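Local coordinates for aminotransferase, classes I and II (PDB 3H14), which probably catalyses the pyridoxal-phosphate-dependent transfer of an amino group from L-aspartate to 2-oxoglutarate, as other aminotransferases of its class do, at residues A[10-15]-A[128-133]. Numbering follows the deposited sequence.
Sequences AVDPFI and YRQILR
Gln130 reaches out from helix 126-134 and grips Asp12 with both ends of its amide. The backbone N of Asp12 donates to Gln130 OE1 at 3.0 Å, nearly straight at 165° but from well above the carbonyl plane. In return, Gln130 NE2 gives a hydrogen to Asp12 OD2 at 3.1 Å; the acceptor lies close to the amide plane, while the carboxylate is met from above its own plane. Two bonds in opposite senses thus tie one amide to one residue and fix its rotation. The glutamine chain bends at chi2 (-59°), which swings CD toward the loop.

Van der Waals contacts flank this pair. Val11 CB sits 3.2 Å from Gln130 OE1, and its CG1 approaches the helix carbonyl, 3.6 Å from Gln130 O. On the Phe14 side, CE1 of the ring comes to 4.1 Å from Gln130 CG, with ring and amide planes steeply inclined. An alanine at Gln130 would probably leave the N-H and carboxylate of Asp12 without their helix partner and take away the CG that Phe14 CE1 packs against.

One turn further on, Arg133 stretches out, CG anti to the backbone N (chi1 -164°), and lays a guanidinium face against Ala10 O. The oxygen approaches face-on, 3.3 Å from CZ, at an angle too poor for a hydrogen bond; Arg133 NH1 bonds instead to Ser7 O, just before 10-15 in the chain. Ala10 CB rests 3.6 Å from Arg133 NH2.

Past the contact, Ile15 N bonds to Asp347 OD1 as the chain enters helix 17-28. This surface contact lays the extended N-terminal arm across a helix packed on the seven-stranded mixed sheet characteristic of the large domain of class-I, fold-type I aminotransferases.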
# COMPACT_ATOMS: atom_id res chain seq x y z
N ALA A 10 9.12 -14.87 15.07
CA ALA A 10 9.97 -13.79 15.51
C ALA A 10 9.94 -12.68 14.44
O ALA A 10 10.97 -12.31 13.88
CB ALA A 10 11.38 -14.30 15.73
N VAL A 11 8.73 -12.19 14.14
CA VAL A 11 8.56 -11.03 13.27
C VAL A 11 8.89 -9.80 14.07
O VAL A 11 8.79 -9.80 15.30
CB VAL A 11 7.14 -10.87 12.69
CG1 VAL A 11 6.86 -11.92 11.58
CG2 VAL A 11 6.11 -10.92 13.79
N ASP A 12 9.27 -8.75 13.35
CA ASP A 12 9.75 -7.47 13.91
C ASP A 12 8.60 -6.53 14.27
O ASP A 12 7.68 -6.35 13.47
CB ASP A 12 10.57 -6.73 12.85
CG ASP A 12 11.82 -7.47 12.39
OD1 ASP A 12 12.40 -8.28 13.14
OD2 ASP A 12 12.24 -7.18 11.24
N PRO A 13 8.66 -5.88 15.45
CA PRO A 13 7.62 -4.89 15.84
C PRO A 13 7.79 -3.62 15.02
O PRO A 13 8.92 -3.24 14.72
CB PRO A 13 7.94 -4.59 17.30
CG PRO A 13 9.38 -4.80 17.40
CD PRO A 13 9.71 -5.97 16.46
N PHE A 14 6.69 -2.98 14.65
CA PHE A 14 6.74 -1.85 13.74
C PHE A 14 7.21 -0.62 14.47
O PHE A 14 6.65 -0.24 15.50
CB PHE A 14 5.38 -1.61 13.09
CG PHE A 14 5.04 -2.60 11.99
CD1 PHE A 14 6.06 -3.28 11.30
CD2 PHE A 14 3.73 -2.84 11.64
CE1 PHE A 14 5.75 -4.20 10.29
CE2 PHE A 14 3.42 -3.73 10.63
CZ PHE A 14 4.43 -4.41 9.96
N ILE A 15 8.27 -0.02 13.94
CA ILE A 15 8.92 1.13 14.55
C ILE A 15 7.93 2.27 14.71
O ILE A 15 8.08 3.08 15.63
CB ILE A 15 10.16 1.61 13.72
CG1 ILE A 15 11.27 0.54 13.69
CG2 ILE A 15 10.71 2.92 14.23
CD1 ILE A 15 11.70 0.04 15.06
N TYR A 128 5.28 -6.87 3.83
CA TYR A 128 5.68 -7.89 2.85
C TYR A 128 6.70 -8.83 3.45
O TYR A 128 6.50 -10.06 3.41
CB TYR A 128 6.33 -7.31 1.59
CG TYR A 128 5.52 -6.46 0.65
CD1 TYR A 128 4.16 -6.59 0.51
CD2 TYR A 128 6.18 -5.55 -0.19
CE1 TYR A 128 3.47 -5.80 -0.37
CE2 TYR A 128 5.50 -4.77 -1.08
CZ TYR A 128 4.14 -4.89 -1.17
OH TYR A 128 3.48 -4.08 -2.07
N ARG A 129 7.82 -8.29 3.96
CA ARG A 129 8.90 -9.13 4.52
C ARG A 129 8.43 -9.93 5.72
O ARG A 129 8.83 -11.07 5.87
CB ARG A 129 10.20 -8.35 4.85
CG ARG A 129 10.07 -7.30 5.94
CD ARG A 129 11.43 -6.56 6.16
NE ARG A 129 11.77 -5.76 5.00
CZ ARG A 129 11.42 -4.48 4.83
NH1 ARG A 129 10.76 -3.82 5.78
NH2 ARG A 129 11.77 -3.84 3.72
N GLN A 130 7.54 -9.37 6.53
CA GLN A 130 7.08 -10.04 7.72
C GLN A 130 6.13 -11.20 7.43
O GLN A 130 6.24 -12.25 8.06
CB GLN A 130 6.39 -9.05 8.70
CG GLN A 130 7.24 -7.82 9.12
CD GLN A 130 8.54 -8.18 9.82
OE1 GLN A 130 8.66 -9.21 10.48
NE2 GLN A 130 9.54 -7.30 9.67
N ILE A 131 5.18 -10.98 6.55
CA ILE A 131 4.23 -12.04 6.12
C ILE A 131 4.99 -13.18 5.44
O ILE A 131 4.73 -14.33 5.71
CB ILE A 131 3.16 -11.52 5.17
CG1 ILE A 131 2.22 -10.55 5.88
CG2 ILE A 131 2.30 -12.69 4.53
CD1 ILE A 131 1.24 -9.80 4.92
N LEU A 132 5.94 -12.85 4.56
CA LEU A 132 6.78 -13.90 3.96
C LEU A 132 7.53 -14.75 4.98
O LEU A 132 7.47 -15.98 4.98
CB LEU A 132 7.73 -13.30 2.94
CG LEU A 132 7.08 -12.86 1.63
CD1 LEU A 132 7.94 -11.82 0.87
CD2 LEU A 132 6.79 -14.06 0.69
N ARG A 133 8.17 -14.09 5.95
CA ARG A 133 8.88 -14.79 7.01
C ARG A 133 7.94 -15.61 7.90
O ARG A 133 8.26 -16.75 8.30
CB ARG A 133 9.60 -13.74 7.88
CG ARG A 133 10.66 -14.28 8.77
CD ARG A 133 11.24 -13.20 9.75
NE ARG A 133 12.21 -13.80 10.68
CZ ARG A 133 11.88 -14.58 11.71
NH1 ARG A 133 10.60 -14.82 11.97
NH2 ARG A 133 12.83 -15.11 12.48